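Local coordinates for amidohydrolase 3 domain-containing protein (Pyrococcus furiosus, PDB 3ICJ) that binds two zinc ions and probably hydrolyses carbon-nitrogen bonds other than peptide bonds, as expected of an amidohydrolase whose natural substrate is not known, at residues 44-47 against 51-54; 56-61 against 66-71; 481-486 against 491-496. All blocks are in the same frame, centred on the assembly; numbering follows the deposited sequence.

Interaction 1. Residues 44-47 against 51-54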
ATOM      1  N   THR A  44     -25.367 -16.434  -4.293  1.00 40.15           N
ATOM      2  CA  THR A  44     -25.002 -16.348  -2.881  1.00 38.10           C
ATOM      3  C   THR A  44     -24.198 -15.081  -2.656  1.00 40.75           C
ATOM      4  O   THR A  44     -23.107 -14.937  -3.200  1.00 39.05           O
ATOM      5  CB  THR A  44     -24.163 -17.547  -2.417  1.00 35.18           C
ATOM      6  OG1 THR A  44     -24.878 -18.763  -2.638  1.00 40.71           O
ATOM      7  CG2 THR A  44     -23.824 -17.433  -0.928  1.00 39.64           C
ATOM      8  N   ILE A  45     -24.740 -14.176  -1.846  1.00 39.55           N
ATOM      9  CA  ILE A  45     -24.095 -12.885  -1.589  1.00 38.52           C
ATOM     10  C   ILE A  45     -23.633 -12.795  -0.131  1.00 34.45           C
ATOM     11  O   ILE A  45     -24.449 -12.852   0.790  1.00 34.14           O
ATOM     12  CB  ILE A  45     -25.033 -11.713  -1.964  1.00 38.25           C
ATOM     13  CG1 ILE A  45     -25.453 -11.845  -3.433  1.00 41.80           C
ATOM     14  CG2 ILE A  45     -24.323 -10.351  -1.748  1.00 39.53           C
ATOM     15  CD1 ILE A  45     -26.919 -11.693  -3.700  1.00 43.88           C
ATOM     16  N   TYR A  46     -22.319 -12.700   0.073  1.00 36.78           N
ATOM     17  CA  TYR A  46     -21.790 -12.398   1.407  1.00 37.12           C
ATOM     18  C   TYR A  46     -21.911 -10.904   1.676  1.00 36.28           C
ATOM     19  O   TYR A  46     -21.373 -10.089   0.942  1.00 37.85           O
ATOM     20  CB  TYR A  46     -20.326 -12.844   1.569  1.00 35.10           C
ATOM     21  CG  TYR A  46     -20.151 -14.343   1.568  1.00 37.06           C
ATOM     22  CD1 TYR A  46     -20.296 -15.086   2.744  1.00 38.19           C
ATOM     23  CD2 TYR A  46     -19.855 -15.016   0.391  1.00 33.06           C
ATOM     24  CE1 TYR A  46     -20.141 -16.471   2.737  1.00 36.92           C
ATOM     25  CE2 TYR A  46     -19.689 -16.385   0.365  1.00 36.16           C
ATOM     26  CZ  TYR A  46     -19.847 -17.110   1.541  1.00 42.73           C
ATOM     27  OH  TYR A  46     -19.693 -18.462   1.516  1.00 35.51           O
ATOM     28  N   THR A  47     -22.645 -10.555   2.722  1.00 39.51           N
ATOM     29  CA  THR A  47     -22.753  -9.162   3.108  1.00 40.10           C
ATOM     30  C   THR A  47     -21.739  -8.818   4.194  1.00 42.14           C
ATOM     31  O   THR A  47     -21.474  -7.652   4.429  1.00 39.55           O
ATOM     32  CB  THR A  47     -24.148  -8.826   3.617  1.00 40.36           C
ATOM     33  OG1 THR A  47     -24.449  -9.665   4.736  1.00 37.27           O
ATOM     34  CG2 THR A  47     -25.199  -9.024   2.489  1.00 36.39           C
ATOM     35  N   PRO A  51     -19.822 -11.155  11.825  1.00 38.75           N
ATOM     36  CA  PRO A  51     -19.926 -12.591  11.530  1.00 38.76           C
ATOM     37  C   PRO A  51     -20.337 -12.857  10.069  1.00 35.97           C
ATOM     38  O   PRO A  51     -20.834 -11.957   9.393  1.00 39.94           O
ATOM     39  CB  PRO A  51     -21.036 -13.049  12.482  1.00 35.68           C
ATOM     40  CG  PRO A  51     -21.956 -11.855  12.535  1.00 36.41           C
ATOM     41  CD  PRO A  51     -21.055 -10.636  12.454  1.00 38.72           C
ATOM     42  N   VAL A  52     -20.105 -14.076   9.586  1.00 38.57           N
ATOM     43  CA  VAL A  52     -20.476 -14.452   8.213  1.00 39.41           C
ATOM     44  C   VAL A  52     -21.990 -14.321   8.025  1.00 39.80           C
ATOM     45  O   VAL A  52     -22.757 -14.864   8.820  1.00 38.67           O
ATOM     46  CB  VAL A  52     -20.044 -15.905   7.875  1.00 42.69           C
ATOM     47  CG1 VAL A  52     -20.680 -16.371   6.573  1.00 41.60           C
ATOM     48  CG2 VAL A  52     -18.528 -16.004   7.782  1.00 41.33           C
ATOM     49  N   LYS A  53     -22.408 -13.572   7.004  1.00 42.38           N
ATOM     50  CA  LYS A  53     -23.822 -13.449   6.682  1.00 41.04           C
ATOM     51  C   LYS A  53     -24.005 -13.545   5.183  1.00 40.22           C
ATOM     52  O   LYS A  53     -23.373 -12.811   4.423  1.00 37.43           O
ATOM     53  CB  LYS A  53     -24.404 -12.134   7.219  1.00 44.49           C
ATOM     54  CG  LYS A  53     -25.927 -12.093   7.205  1.00 59.46           C
ATOM     55  CD  LYS A  53     -26.455 -10.672   7.248  1.00 68.25           C
ATOM     56  CE  LYS A  53     -27.798 -10.566   6.544  1.00 69.70           C
ATOM     57  NZ  LYS A  53     -27.788  -9.381   5.632  1.00 66.39           N
ATOM     58  N   LYS A  54     -24.875 -14.467   4.775  1.00 39.79           N
ATOM     59  CA  LYS A  54     -25.187 -14.705   3.379  1.00 38.02           C
ATOM     60  C   LYS A  54     -26.649 -14.350   3.113  1.00 41.33           C
ATOM     61  O   LYS A  54     -27.527 -14.628   3.946  1.00 34.96           O
ATOM     62  CB  LYS A  54     -24.966 -16.184   3.027  1.00 41.11           C
ATOM     63  CG  LYS A  54     -23.575 -16.697   3.335  1.00 51.13           C
ATOM     64  CD  LYS A  54     -23.542 -18.196   3.638  1.00 57.45           C
ATOM     65  CE  LYS A  54     -23.096 -19.004   2.437  1.00 64.39           C
ATOM     66  NZ  LYS A  54     -23.194 -20.469   2.705  1.00 64.43           N
TER
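The ring of Y46 and the aliphatic chain of K54 run side by side in the same direction, from an antiparallel non-hydrogen-bonded pair of this hairpin. K54 CG sits 3.5 Å from Y46 CE1. Further out the lysine bends at its third torsion (chi3 100°), and its CE touches both the phenol oxygen, 3.6 Å from Y46 OH, and the methyl of T44, 3.8 Å from T44 CG2. V52 reaches the same ring differently: its CG1 methyl lies in the ring plane against the edge, 3.9 Å from Y46 CE1. The phenol itself is held by D500 through a hydrogen bond from the far end of the chain.

At T47 the backbone N donates to K53 O (2.9 Å), the regular bond of the hairpin. The threonine hydroxyl, with OG1 between its own N and carbonyl carbon (chi1 58°), is turned against the K53 side chain, which passes with CD 3.4 Å from T47 OG1. K53 NZ makes a weak bond to T47 OG1 and a long, weak ion pair with E487.

Strand 44-49 pairs in parallel with strand 92-102, where V93 packs on I45; strand 52-55 lies along its other edge, and P501 and L502 cover the Y46 side.

Interaction 2. Residues 56-61 against 66-71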
ATOM      1  N   SER A  56     -29.498 -14.091  -0.574  1.00 39.32           N
ATOM      2  CA  SER A  56     -29.645 -14.586  -1.950  1.00 36.02           C
ATOM      3  C   SER A  56     -29.989 -13.496  -2.980  1.00 39.16           C
ATOM      4  O   SER A  56     -29.978 -13.762  -4.181  1.00 37.30           O
ATOM      5  CB  SER A  56     -30.653 -15.743  -2.024  1.00 33.86           C
ATOM      6  OG  SER A  56     -31.918 -15.349  -1.535  1.00 40.44           O
ATOM      7  N   GLY A  57     -30.267 -12.280  -2.512  1.00 38.28           N
ATOM      8  CA  GLY A  57     -30.591 -11.161  -3.413  1.00 41.59           C
ATOM      9  C   GLY A  57     -30.081  -9.824  -2.907  1.00 43.64           C
ATOM     10  O   GLY A  57     -30.106  -9.558  -1.699  1.00 39.05           O
ATOM     11  N   LEU A  58     -29.620  -8.977  -3.831  1.00 39.63           N
ATOM     12  CA  LEU A  58     -29.091  -7.668  -3.471  1.00 38.58           C
ATOM     13  C   LEU A  58     -29.621  -6.611  -4.406  1.00 42.17           C
ATOM     14  O   LEU A  58     -29.424  -6.705  -5.622  1.00 44.28           O
ATOM     15  CB  LEU A  58     -27.558  -7.682  -3.525  1.00 39.06           C
ATOM     16  CG  LEU A  58     -26.810  -6.556  -2.818  1.00 38.55           C
ATOM     17  CD1 LEU A  58     -26.947  -6.688  -1.322  1.00 36.31           C
ATOM     18  CD2 LEU A  58     -25.333  -6.571  -3.240  1.00 40.06           C
ATOM     19  N   VAL A  59     -30.304  -5.611  -3.846  1.00 36.56           N
ATOM     20  CA  VAL A  59     -30.721  -4.449  -4.625  1.00 31.39           C
ATOM     21  C   VAL A  59     -29.803  -3.248  -4.378  1.00 35.85           C
ATOM     22  O   VAL A  59     -29.558  -2.856  -3.233  1.00 35.16           O
ATOM     23  CB  VAL A  59     -32.198  -4.047  -4.353  1.00 32.29           C
ATOM     24  CG1 VAL A  59     -32.631  -2.915  -5.291  1.00 31.94           C
ATOM     25  CG2 VAL A  59     -33.113  -5.236  -4.543  1.00 27.40           C
ATOM     26  N   ILE A  60     -29.324  -2.667  -5.474  1.00 32.35           N
ATOM     27  CA  ILE A  60     -28.399  -1.557  -5.471  1.00 38.32           C
ATOM     28  C   ILE A  60     -29.022  -0.386  -6.219  1.00 40.65           C
ATOM     29  O   ILE A  60     -29.622  -0.582  -7.278  1.00 35.45           O
ATOM     30  CB  ILE A  60     -27.077  -1.978  -6.157  1.00 43.79           C
ATOM     31  CG1 ILE A  60     -26.339  -3.007  -5.294  1.00 42.64           C
ATOM     32  CG2 ILE A  60     -26.181  -0.785  -6.415  1.00 34.55           C
ATOM     33  CD1 ILE A  60     -25.597  -4.036  -6.115  1.00 55.01           C
ATOM     34  N   SER A  61     -28.909   0.825  -5.672  1.00 38.19           N
ATOM     35  CA  SER A  61     -29.263   2.020  -6.436  1.00 44.39           C
ATOM     36  C   SER A  61     -28.457   3.222  -5.996  1.00 44.76           C
ATOM     37  O   SER A  61     -28.247   3.430  -4.792  1.00 42.92           O
ATOM     38  CB  SER A  61     -30.768   2.321  -6.386  1.00 49.89           C
ATOM     39  OG  SER A  61     -31.191   2.706  -5.094  1.00 60.72           O
ATOM     40  N   LEU A  66     -29.511  -1.060  -1.238  1.00 36.59           N
ATOM     41  CA  LEU A  66     -30.867  -0.669  -0.889  1.00 39.37           C
ATOM     42  C   LEU A  66     -31.528  -1.770  -0.054  1.00 37.36           C
ATOM     43  O   LEU A  66     -32.294  -1.494   0.880  1.00 38.44           O
ATOM     44  CB  LEU A  66     -31.675  -0.448  -2.181  1.00 35.40           C
ATOM     45  CG  LEU A  66     -33.151  -0.119  -1.938  1.00 45.92           C
ATOM     46  CD1 LEU A  66     -33.241   1.265  -1.316  1.00 55.19           C
ATOM     47  CD2 LEU A  66     -33.970  -0.209  -3.171  1.00 45.53           C
ATOM     48  N   TYR A  67     -31.234  -3.016  -0.422  1.00 39.52           N
ATOM     49  CA  TYR A  67     -31.828  -4.197   0.201  1.00 38.25           C
ATOM     50  C   TYR A  67     -30.845  -5.372   0.087  1.00 36.75           C
ATOM     51  O   TYR A  67     -30.252  -5.606  -0.967  1.00 33.37           O
ATOM     52  CB  TYR A  67     -33.193  -4.538  -0.479  1.00 37.81           C
ATOM     53  CG  TYR A  67     -33.820  -5.822   0.018  1.00 34.82           C
ATOM     54  CD1 TYR A  67     -34.524  -5.855   1.225  1.00 42.58           C
ATOM     55  CD2 TYR A  67     -33.664  -7.014  -0.692  1.00 35.62           C
ATOM     56  CE1 TYR A  67     -35.063  -7.049   1.700  1.00 40.28           C
ATOM     57  CE2 TYR A  67     -34.202  -8.200  -0.236  1.00 28.82           C
ATOM     58  CZ  TYR A  67     -34.893  -8.220   0.959  1.00 32.05           C
ATOM     59  OH  TYR A  67     -35.431  -9.413   1.409  1.00 35.57           O
ATOM     60  N   ALA A  68     -30.707  -6.119   1.177  1.00 36.31           N
ATOM     61  CA  ALA A  68     -29.987  -7.393   1.186  1.00 37.67           C
ATOM     62  C   ALA A  68     -30.875  -8.437   1.878  1.00 34.47           C
ATOM     63  O   ALA A  68     -31.249  -8.256   3.041  1.00 34.80           O
ATOM     64  CB  ALA A  68     -28.648  -7.232   1.931  1.00 37.13           C
ATOM     65  N   GLY A  69     -31.259  -9.499   1.158  1.00 34.39           N
ATOM     66  CA  GLY A  69     -32.196 -10.499   1.711  1.00 30.75           C
ATOM     67  C   GLY A  69     -32.570 -11.545   0.684  1.00 38.53           C
ATOM     68  O   GLY A  69     -31.719 -11.959  -0.109  1.00 41.00           O
ATOM     69  N   ASP A  70     -33.843 -11.953   0.705  1.00 36.35           N
ATOM     70  CA  ASP A  70     -34.423 -12.950  -0.224  1.00 43.83           C
ATOM     71  C   ASP A  70     -34.318 -12.528  -1.684  1.00 39.97           C
ATOM     72  O   ASP A  70     -34.657 -11.394  -2.035  1.00 35.80           O
ATOM     73  CB  ASP A  70     -35.918 -13.193   0.070  1.00 43.11           C
ATOM     74  CG  ASP A  70     -36.187 -13.606   1.508  1.00 60.28           C
ATOM     75  OD1 ASP A  70     -35.439 -14.453   2.041  1.00 63.48           O
ATOM     76  OD2 ASP A  70     -37.166 -13.093   2.098  1.00 66.65           O
ATOM     77  N   SER A  71     -33.879 -13.467  -2.521  1.00 37.23           N
ATOM     78  CA  SER A  71     -33.841 -13.302  -3.974  1.00 35.80           C
ATOM     79  C   SER A  71     -35.195 -12.834  -4.549  1.00 37.22           C
ATOM     80  O   SER A  71     -35.234 -11.903  -5.364  1.00 34.06           O
ATOM     81  CB  SER A  71     -33.399 -14.616  -4.640  1.00 39.18           C
ATOM     82  OG  SER A  71     -33.367 -14.504  -6.057  1.00 37.32           O
TER
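Two classic beta bulges punctuate this antiparallel hairpin of strands 57-61 and 64-69. In one, S56 and G57 both face G69, whose carbonyl oxygen accepts from two amides: G57 N at 2.8 Å, tilted from the carbonyl plane, and S56 N at 3.1 Å, well above it. In the other, L66 and Y67 face V59, and V59 O takes L66 N at 2.7 Å and Y67 N at a longer 3.3 Å. Between them G69 N meets G57 O almost straight on (171° at the hydrogen).

V59 and L66 lie alongside each other, with V59 CG1 3.7 Å from L66 CD2, while V59 CB packs on Y67 CB. On the other face L58 CD1 touches A68 CB at 3.7 Å, brought there by a leucine chain whose CG is anti to the backbone N (chi1 -163°). V59 and Y67 also pack on helix 71-81.

S56 OG, 2.9 Å from S71 N, accepts a hydrogen bond from the first residue of that helix, tying hairpin to helix. Two N-H donors on one carbonyl oxygen let each bulge take in its extra residue without losing the pairing, while apolar side chains pack on both faces.

Interaction 3. Residues 481-486 against 491-496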
ATOM      1  N   GLU A 481     -16.626   4.385   6.974  1.00 40.91           N
ATOM      2  CA  GLU A 481     -17.645   3.648   7.731  1.00 47.05           C
ATOM      3  C   GLU A 481     -18.714   2.976   6.856  1.00 41.33           C
ATOM      4  O   GLU A 481     -19.411   2.061   7.308  1.00 44.52           O
ATOM      5  CB  GLU A 481     -18.317   4.569   8.772  1.00 52.75           C
ATOM      6  CG  GLU A 481     -17.353   5.263   9.777  1.00 65.84           C
ATOM      7  CD  GLU A 481     -16.479   4.295  10.607  1.00 73.55           C
ATOM      8  OE1 GLU A 481     -16.923   3.160  10.931  1.00 69.30           O
ATOM      9  OE2 GLU A 481     -15.336   4.692  10.946  1.00 75.56           O
ATOM     10  N   ASP A 482     -18.836   3.438   5.617  1.00 31.24           N
ATOM     11  CA  ASP A 482     -19.819   2.893   4.667  1.00 32.38           C
ATOM     12  C   ASP A 482     -19.185   1.985   3.599  1.00 29.84           C
ATOM     13  O   ASP A 482     -19.775   1.755   2.543  1.00 35.20           O
ATOM     14  CB  ASP A 482     -20.631   4.034   4.036  1.00 35.32           C
ATOM     15  CG  ASP A 482     -19.775   5.009   3.238  1.00 43.78           C
ATOM     16  OD1 ASP A 482     -18.520   5.007   3.351  1.00 48.26           O
ATOM     17  OD2 ASP A 482     -20.381   5.800   2.491  1.00 45.99           O
ATOM     18  N   LEU A 483     -17.985   1.463   3.884  1.00 32.53           N
ATOM     19  CA  LEU A 483     -17.352   0.469   3.014  1.00 30.46           C
ATOM     20  C   LEU A 483     -17.033  -0.824   3.765  1.00 31.00           C
ATOM     21  O   LEU A 483     -16.885  -0.809   4.985  1.00 32.86           O
ATOM     22  CB  LEU A 483     -16.070   1.039   2.360  1.00 28.11           C
ATOM     23  CG  LEU A 483     -16.317   2.014   1.207  1.00 32.76           C
ATOM     24  CD1 LEU A 483     -15.130   2.910   0.950  1.00 27.70           C
ATOM     25  CD2 LEU A 483     -16.754   1.296  -0.074  1.00 30.27           C
ATOM     26  N   GLY A 484     -16.907  -1.923   3.022  1.00 32.01           N
ATOM     27  CA  GLY A 484     -16.417  -3.202   3.551  1.00 33.84           C
ATOM     28  C   GLY A 484     -17.446  -4.295   3.779  1.00 38.43           C
ATOM     29  O   GLY A 484     -17.083  -5.451   4.010  1.00 38.58           O
ATOM     30  N   LYS A 485     -18.725  -3.915   3.745  1.00 37.37           N
ATOM     31  CA  LYS A 485     -19.867  -4.822   3.898  1.00 36.97           C
ATOM     32  C   LYS A 485     -20.865  -4.523   2.785  1.00 36.46           C
ATOM     33  O   LYS A 485     -20.766  -3.483   2.124  1.00 38.20           O
ATOM     34  CB  LYS A 485     -20.552  -4.615   5.266  1.00 38.89           C
ATOM     35  CG  LYS A 485     -19.729  -5.046   6.493  1.00 41.91           C
ATOM     36  CD  LYS A 485     -20.616  -5.040   7.764  1.00 41.73           C
ATOM     37  CE  LYS A 485     -19.790  -5.152   9.049  1.00 54.68           C
ATOM     38  NZ  LYS A 485     -19.173  -6.519   9.258  1.00 54.58           N
ATOM     39  N   LEU A 486     -21.805  -5.439   2.553  1.00 38.12           N
ATOM     40  CA  LEU A 486     -22.904  -5.201   1.609  1.00 40.09           C
ATOM     41  C   LEU A 486     -24.287  -5.196   2.286  1.00 43.95           C
ATOM     42  O   LEU A 486     -25.282  -5.646   1.713  1.00 46.03           O
ATOM     43  CB  LEU A 486     -22.849  -6.188   0.434  1.00 38.77           C
ATOM     44  CG  LEU A 486     -21.612  -6.099  -0.484  1.00 41.15           C
ATOM     45  CD1 LEU A 486     -21.531  -7.300  -1.458  1.00 33.28           C
ATOM     46  CD2 LEU A 486     -21.614  -4.781  -1.249  1.00 36.32           C
ATOM     47  N   ARG A 491     -21.802   1.490   0.594  1.00 38.45           N
ATOM     48  CA  ARG A 491     -21.455   1.716  -0.808  1.00 37.37           C
ATOM     49  C   ARG A 491     -21.302   0.363  -1.493  1.00 37.45           C
ATOM     50  O   ARG A 491     -20.691  -0.559  -0.942  1.00 34.08           O
ATOM     51  CB  ARG A 491     -20.164   2.513  -0.943  1.00 31.68           C
ATOM     52  CG  ARG A 491     -20.314   3.967  -0.649  1.00 40.82           C
ATOM     53  CD  ARG A 491     -18.973   4.584  -0.363  1.00 49.66           C
ATOM     54  NE  ARG A 491     -19.136   5.947   0.130  1.00 57.44           N
ATOM     55  CZ  ARG A 491     -19.161   7.023  -0.646  1.00 62.09           C
ATOM     56  NH1 ARG A 491     -19.326   8.221  -0.106  1.00 70.14           N
ATOM     57  NH2 ARG A 491     -19.012   6.906  -1.961  1.00 64.93           N
ATOM     58  N   ALA A 492     -21.885   0.248  -2.684  1.00 37.85           N
ATOM     59  CA  ALA A 492     -21.986  -1.040  -3.355  1.00 44.35           C
ATOM     60  C   ALA A 492     -20.709  -1.346  -4.124  1.00 39.50           C
ATOM     61  O   ALA A 492     -20.656  -1.174  -5.339  1.00 40.54           O
ATOM     62  CB  ALA A 492     -23.205  -1.071  -4.273  1.00 43.98           C
ATOM     63  N   GLU A 493     -19.671  -1.749  -3.395  1.00 36.23           N
ATOM     64  CA  GLU A 493     -18.428  -2.208  -3.998  1.00 36.84           C
ATOM     65  C   GLU A 493     -18.416  -3.711  -3.798  1.00 35.47           C
ATOM     66  O   GLU A 493     -18.288  -4.205  -2.678  1.00 36.58           O
ATOM     67  CB  GLU A 493     -17.191  -1.538  -3.366  1.00 38.93           C
ATOM     68  CG  GLU A 493     -17.176  -0.003  -3.396  1.00 35.38           C
ATOM     69  CD  GLU A 493     -16.927   0.602  -4.772  1.00 29.72           C
ATOM     70  OE1 GLU A 493     -16.739  -0.143  -5.763  1.00 36.39           O
ATOM     71  OE2 GLU A 493     -16.926   1.840  -4.861  1.00 34.16           O
ATOM     72  N   TYR A 494     -18.627  -4.436  -4.887  1.00 34.22           N
ATOM     73  CA  TYR A 494     -18.738  -5.877  -4.819  1.00 34.63           C
ATOM     74  C   TYR A 494     -17.964  -6.528  -5.929  1.00 35.33           C
ATOM     75  O   TYR A 494     -17.724  -5.917  -6.981  1.00 32.96           O
ATOM     76  CB  TYR A 494     -20.215  -6.321  -4.886  1.00 34.90           C
ATOM     77  CG  TYR A 494     -20.918  -5.944  -6.183  1.00 37.19           C
ATOM     78  CD1 TYR A 494     -20.899  -6.799  -7.291  1.00 38.67           C
ATOM     79  CD2 TYR A 494     -21.633  -4.748  -6.289  1.00 35.90           C
ATOM     80  CE1 TYR A 494     -21.546  -6.461  -8.470  1.00 42.05           C
ATOM     81  CE2 TYR A 494     -22.290  -4.403  -7.469  1.00 42.12           C
ATOM     82  CZ  TYR A 494     -22.244  -5.260  -8.550  1.00 47.05           C
ATOM     83  OH  TYR A 494     -22.892  -4.913  -9.712  1.00 53.92           O
ATOM     84  N   ILE A 495     -17.604  -7.789  -5.718  1.00 35.67           N
ATOM     85  CA  ILE A 495     -16.997  -8.566  -6.787  1.00 35.43           C
ATOM     86  C   ILE A 495     -17.779  -9.870  -6.945  1.00 37.67           C
ATOM     87  O   ILE A 495     -18.402 -10.344  -5.996  1.00 36.14           O
ATOM     88  CB  ILE A 495     -15.475  -8.823  -6.551  1.00 38.15           C
ATOM     89  CG1 ILE A 495     -15.233  -9.479  -5.185  1.00 39.24           C
ATOM     90  CG2 ILE A 495     -14.688  -7.518  -6.705  1.00 31.55           C
ATOM     91  CD1 ILE A 495     -13.795  -9.923  -4.928  1.00 42.92           C
ATOM     92  N   ILE A 496     -17.762 -10.418  -8.156  1.00 34.93           N
ATOM     93  CA  ILE A 496     -18.512 -11.634  -8.483  1.00 39.37           C
ATOM     94  C   ILE A 496     -17.525 -12.771  -8.764  1.00 39.81           C
ATOM     95  O   ILE A 496     -16.620 -12.634  -9.581  1.00 37.24           O
ATOM     96  CB  ILE A 496     -19.467 -11.416  -9.694  1.00 36.48           C
ATOM     97  CG1 ILE A 496     -20.431 -10.245  -9.415  1.00 37.76           C
ATOM     98  CG2 ILE A 496     -20.234 -12.709 -10.045  1.00 37.74           C
ATOM     99  CD1 ILE A 496     -21.214  -9.773 -10.637  1.00 42.71           C
TER
HETATM  100  O   HOH W   1     -19.244  -1.376   0.897  1.00 40.59           O
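R491 stretches its extended side chain across D482, bringing CB within 3.6 Å of D482 O and NE within 2.7 Å of D482 OD2. The latter is a salt bridge through a bent hydrogen bond (142° at the hydrogen): the carboxylate oxygen is met from above its own plane, and the carboxylate and guanidinium planes stand almost perpendicular, 86° apart. D482 presents its acid group with CG between the backbone N and carbonyl carbon (chi1 62°). The same OD2 also pairs with R64, and R491 NH1 with E286, so acids and arginines alternate here; the neighbouring positive charges would be expected to favour an ionised D482. Main chain reinforces the side-chain bridge, as R491 N donates to D482 O.

The 481-486 segment, a loop after helix 463-477 in the amidohydrolase family region, has no regular secondary structure. The chain reverses between the two segments; after R491 an inverse gamma turn centred on A492, closed by a bond from E493 N to R491 O, leads into strand 494-497. That strand joins the mixed sheet by running antiparallel to 92-102. A water donates to K485 O (2.9 Å) and also approaches R491 O, at a distance too short to be trusted.

Two leucines pack against the returning chain. L483 CD2 lies 3.6 Å from E493 CG and also touches R491 CB, while its side chain packs on F98 and A475. Beyond that CG, the E493 carboxylate is salt-bridged to R289 and hydrogen-bonded to H237 and N264. L486 crosses Y494 at about a right angle, its CD1 3.8 Å from Y494 CB, and its second methyl, CD2, lies 3.7 Å from E493 O.

All three contacts are partly buried, away from the zinc ions and on the same side of the chain's centre; interaction 3 lies closest to it (about 19 Å between centres, against about 27 and 32 Å for interactions 1 and 2). Interactions 1 and 2 are successive hairpins in different sheets, the first with strands 92-102 and 494-497, the second four-stranded. I45 CD1 packs against G57 where they meet. Interaction 3 enters the sheet of interaction 1 through 494-497, and the backbone of L486 hydrogen-bonds T47, while I60 of interaction 2 packs on Y494 and A492. Backbone bonds and bulges dominate interaction 2, lysine chains and an aromatic ring interaction 1, and a salt bridge interaction 3.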